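Local structure of cellulose binding protein (Clavibacter michiganensis, 4JJO) at residues M33-S38 / T50-T55; V137-G142 / W156-P161. The protein probably hydrolyses beta-1,4-glucosidic linkages of cellulose in its full-length form, the piece described here being its C-terminal expansin part, which probably binds polysaccharide and loosens cell walls. One frame throughout, in Å; residues are numbered along the deposited sequence.

Contacts 1 and 2 belong to different domains, their centres about 30 Å apart and their nearest atoms about 11 Å, so they do not touch, and they lie on separate sheets. Both are buried, and each joins strands that are separated by one intervening strand in their sheet, without a hydrogen bond across the pair. Contact 1, in the N-terminal domain, is purely aliphatic: one leucine methyl against two valines, with 91 Å² covered. Contact 2, in the C-terminal domain, covers 165 Å², most of it from a valine and a tryptophan, the valine methyl lying over the indole. It runs on from strand into loop with exposed far ends, whereas contact 1 touches only within strands.

Contact 1. Residues M33-S38 / T50-T55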
# COMPACT_ATOMS: atom_id res chain seq x y z
N MET A 33 -0.26 -2.37 -13.24
CA MET A 33 0.57 -3.44 -12.69
C MET A 33 0.32 -3.55 -11.19
O MET A 33 0.90 -2.81 -10.39
CB MET A 33 2.04 -3.17 -12.96
CG MET A 33 2.40 -3.12 -14.44
SD MET A 33 2.09 -4.69 -15.29
CE MET A 33 2.43 -4.24 -16.98
N TYR A 34 -0.57 -4.46 -10.82
CA TYR A 34 -0.93 -4.66 -9.43
C TYR A 34 -1.23 -6.12 -9.17
O TYR A 34 -1.25 -6.93 -10.10
CB TYR A 34 -2.14 -3.80 -9.06
CG TYR A 34 -3.36 -4.03 -9.92
CD1 TYR A 34 -4.31 -4.98 -9.58
CD2 TYR A 34 -3.58 -3.28 -11.07
CE1 TYR A 34 -5.43 -5.19 -10.36
CE2 TYR A 34 -4.69 -3.48 -11.86
CZ TYR A 34 -5.62 -4.44 -11.50
OH TYR A 34 -6.73 -4.64 -12.28
N VAL A 35 -1.47 -6.47 -7.91
CA VAL A 35 -1.63 -7.86 -7.53
C VAL A 35 -2.44 -8.00 -6.25
O VAL A 35 -2.40 -7.12 -5.38
CB VAL A 35 -0.26 -8.53 -7.32
CG1 VAL A 35 0.49 -7.85 -6.19
CG2 VAL A 35 -0.41 -10.02 -7.07
N ALA A 36 -3.19 -9.09 -6.15
CA ALA A 36 -3.85 -9.47 -4.91
C ALA A 36 -3.09 -10.64 -4.31
O ALA A 36 -2.76 -11.60 -5.00
CB ALA A 36 -5.29 -9.87 -5.18
N VAL A 37 -2.80 -10.55 -3.01
CA VAL A 37 -1.99 -11.56 -2.35
C VAL A 37 -2.79 -12.34 -1.32
O VAL A 37 -3.82 -11.88 -0.84
CB VAL A 37 -0.76 -10.93 -1.66
CG1 VAL A 37 0.17 -10.31 -2.70
CG2 VAL A 37 -1.19 -9.89 -0.63
N SER A 38 -2.30 -13.53 -0.97
CA SER A 38 -2.99 -14.39 -0.02
C SER A 38 -3.13 -13.68 1.32
O SER A 38 -2.40 -12.74 1.63
CB SER A 38 -2.24 -15.71 0.15
OG SER A 38 -0.95 -15.50 0.68
N THR A 50 3.40 -2.08 -0.85
CA THR A 50 4.69 -2.69 -1.18
C THR A 50 4.66 -3.22 -2.61
O THR A 50 3.61 -3.30 -3.24
CB THR A 50 5.06 -3.84 -0.22
OG1 THR A 50 4.17 -4.95 -0.40
CG2 THR A 50 5.02 -3.37 1.23
N PHE A 51 5.83 -3.59 -3.11
CA PHE A 51 5.96 -4.04 -4.49
C PHE A 51 6.60 -5.41 -4.56
O PHE A 51 7.51 -5.73 -3.79
CB PHE A 51 6.78 -3.03 -5.29
CG PHE A 51 6.06 -1.73 -5.55
CD1 PHE A 51 5.49 -1.47 -6.78
CD2 PHE A 51 5.95 -0.78 -4.55
CE1 PHE A 51 4.83 -0.28 -7.01
CE2 PHE A 51 5.29 0.41 -4.78
CZ PHE A 51 4.73 0.66 -6.02
N LEU A 52 6.12 -6.22 -5.50
CA LEU A 52 6.72 -7.52 -5.78
C LEU A 52 7.36 -7.50 -7.15
O LEU A 52 6.78 -6.97 -8.10
CB LEU A 52 5.65 -8.62 -5.77
CG LEU A 52 4.71 -8.71 -4.57
CD1 LEU A 52 3.69 -9.83 -4.79
CD2 LEU A 52 5.49 -8.95 -3.30
N ASP A 53 8.56 -8.06 -7.26
CA ASP A 53 9.13 -8.36 -8.57
C ASP A 53 8.82 -9.81 -8.88
O ASP A 53 9.36 -10.72 -8.25
CB ASP A 53 10.63 -8.10 -8.62
CG ASP A 53 10.96 -6.67 -8.95
OD1 ASP A 53 10.06 -5.96 -9.45
OD2 ASP A 53 12.12 -6.24 -8.73
N VAL A 54 7.95 -10.02 -9.86
CA VAL A 54 7.46 -11.35 -10.20
C VAL A 54 8.12 -11.86 -11.47
O VAL A 54 8.05 -11.21 -12.51
CB VAL A 54 5.93 -11.33 -10.41
CG1 VAL A 54 5.41 -12.73 -10.67
CG2 VAL A 54 5.24 -10.71 -9.21
N THR A 55 8.75 -13.02 -11.38
CA THR A 55 9.38 -13.64 -12.53
C THR A 55 8.51 -14.78 -13.07
O THR A 55 8.17 -15.71 -12.34
CB THR A 55 10.77 -14.20 -12.19
OG1 THR A 55 11.63 -13.13 -11.78
CG2 THR A 55 11.38 -14.89 -13.40
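Leu52 meets Val35 and Val37 through apolar contact alone. Its CD1 methyl does all the touching: it stands 4.0 Å from Val35 CG1 and 4.1 Å from Val37 CG1. Val35 CG1 and Val37 CG1 are themselves 4.3 Å apart, so the three carbons form a nearly equilateral triangle, with CD1 of Leu52 bridging alternate residues of the opposing strand. Val35 and Leu52 meet at about a right angle, which makes this a contact of branch ends rather than of side chains lying alongside. In Leu52, CD1 is trans to CA (chi2 178°), which carries the methyl across a CA separation of 8.5 Å between Val35 and Leu52.

Backbone pairing is directed elsewhere. Val35 and Val37 bond through their main chain to Ala66 and Asp67 of strand 59-69, which lies between the two segments in sheet order, while Tyr34 and Ala36 pair with strand 76-80. Leu77 of that second strand touches Val35, Val37 and Leu52 and so belongs to the same cluster. Such inward packing between strands that are not sheet neighbours fills the core of a closed barrel, here consistent with the double-psi beta-barrel of the expansin N-terminal domain.

Contact 2. Residues V137-G142 / W156-P161; sequences VEIQAG and WVTPSP
Thr158 OG1 accepts a hydrogen bond from the backbone N of Ala123, outside the two segments, while the other branch of the same residue faces Ile139. With OG1 between the backbone N and the carbonyl carbon (chi1 54°), the methyl CG2 is directed to Ile139 CD1 at 4.3 Å, a loose apolar touch. Ile139 reaches it with an extended chain.

The larger share of the contact is made by Val137 and Trp156. Val137 CG2 sits over the middle of the five-membered ring of the indole, 3.4 Å from its centroid and only 9° off the ring normal, which establishes a CH-pi interaction. CE2 and CD2 of Trp156 are equally near it, at 3.5 Å, while CB of Val137 lies 3.8 Å from Trp156 CD2, at the fusion with the six-membered ring. The Val137 N is buried here and has no partner in the model.

No hydrogen bond joins the segments, whose touching parts run 34° apart. Strand 144-150 separates them in sheet order; its Leu148 and Leu146 pair through the backbone with Val137 and Ile139, and its Arg150 touches Trp156. Beyond Trp156 comes strand 124-128, which pairs with it at Leu125 and adds Val127 against Val137; strand 167-173 flanks Val137 with Val169, in a domain whose family points to an immunoglobulin-like beta-sandwich.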
# COMPACT_ATOMS: atom_id res chain seq x y z
N VAL A 137 2.19 4.46 12.88
CA VAL A 137 1.82 5.81 12.47
C VAL A 137 1.31 6.55 13.69
O VAL A 137 0.45 6.04 14.41
CB VAL A 137 0.71 5.78 11.39
CG1 VAL A 137 0.24 7.19 11.07
CG2 VAL A 137 1.21 5.08 10.14
N GLU A 138 1.85 7.74 13.94
CA GLU A 138 1.49 8.51 15.12
C GLU A 138 1.12 9.94 14.77
O GLU A 138 1.67 10.53 13.84
CB GLU A 138 2.66 8.53 16.11
CG GLU A 138 3.01 7.17 16.70
CD GLU A 138 4.39 7.17 17.35
OE1 GLU A 138 5.39 7.31 16.61
OE2 GLU A 138 4.47 7.04 18.58
N ILE A 139 0.18 10.51 15.53
CA ILE A 139 -0.18 11.91 15.39
C ILE A 139 0.25 12.67 16.64
O ILE A 139 0.09 12.19 17.76
CB ILE A 139 -1.70 12.09 15.19
CG1 ILE A 139 -2.13 11.47 13.86
CG2 ILE A 139 -2.06 13.57 15.22
CD1 ILE A 139 -3.61 11.59 13.57
N GLN A 140 0.79 13.87 16.44
CA GLN A 140 1.31 14.66 17.54
C GLN A 140 0.19 15.16 18.44
O GLN A 140 -0.83 15.65 17.96
CB GLN A 140 2.13 15.84 17.02
CG GLN A 140 2.97 16.52 18.09
CD GLN A 140 4.20 17.21 17.52
OE1 GLN A 140 4.15 17.81 16.45
NE2 GLN A 140 5.31 17.11 18.23
N ALA A 141 0.40 15.02 19.75
CA ALA A 141 -0.55 15.49 20.75
C ALA A 141 0.22 16.28 21.80
O ALA A 141 0.73 15.71 22.76
CB ALA A 141 -1.27 14.33 21.38
N GLY A 142 0.29 17.60 21.60
CA GLY A 142 1.15 18.43 22.43
C GLY A 142 2.59 18.17 22.05
O GLY A 142 3.02 18.49 20.94
N TRP A 156 -5.01 3.96 8.76
CA TRP A 156 -4.64 3.97 10.17
C TRP A 156 -5.63 4.87 10.88
O TRP A 156 -5.83 6.01 10.46
CB TRP A 156 -3.22 4.51 10.34
CG TRP A 156 -2.17 3.64 9.74
CD1 TRP A 156 -1.81 3.57 8.43
CD2 TRP A 156 -1.33 2.72 10.44
NE1 TRP A 156 -0.79 2.66 8.27
CE2 TRP A 156 -0.48 2.12 9.49
CE3 TRP A 156 -1.20 2.33 11.78
CZ2 TRP A 156 0.48 1.17 9.83
CZ3 TRP A 156 -0.26 1.39 12.12
CH2 TRP A 156 0.57 0.81 11.15
N VAL A 157 -6.25 4.38 11.95
CA VAL A 157 -7.31 5.14 12.60
C VAL A 157 -7.00 5.52 14.04
O VAL A 157 -6.17 4.90 14.71
CB VAL A 157 -8.66 4.40 12.56
CG1 VAL A 157 -9.10 4.19 11.11
CG2 VAL A 157 -8.58 3.07 13.29
N THR A 158 -7.68 6.56 14.51
CA THR A 158 -7.47 7.10 15.84
C THR A 158 -8.24 6.30 16.89
O THR A 158 -9.42 6.01 16.71
CB THR A 158 -7.92 8.57 15.90
OG1 THR A 158 -9.27 8.66 15.44
CG2 THR A 158 -7.03 9.44 15.01
N PRO A 159 -7.57 5.95 18.00
CA PRO A 159 -8.21 5.28 19.13
C PRO A 159 -8.92 6.28 20.04
O PRO A 159 -9.69 5.89 20.92
CB PRO A 159 -7.04 4.65 19.87
CG PRO A 159 -5.91 5.57 19.61
CD PRO A 159 -6.12 6.10 18.21
N SER A 160 -8.65 7.56 19.83
CA SER A 160 -9.24 8.62 20.64
C SER A 160 -9.01 9.95 19.92
O SER A 160 -8.22 10.02 18.99
CB SER A 160 -8.62 8.63 22.04
OG SER A 160 -7.22 8.83 21.99
N PRO A 161 -9.72 11.01 20.35
CA PRO A 161 -9.68 12.28 19.62
C PRO A 161 -8.29 12.86 19.43
O PRO A 161 -7.36 12.56 20.19
CB PRO A 161 -10.53 13.21 20.49
CG PRO A 161 -11.46 12.30 21.19
CD PRO A 161 -10.66 11.07 21.48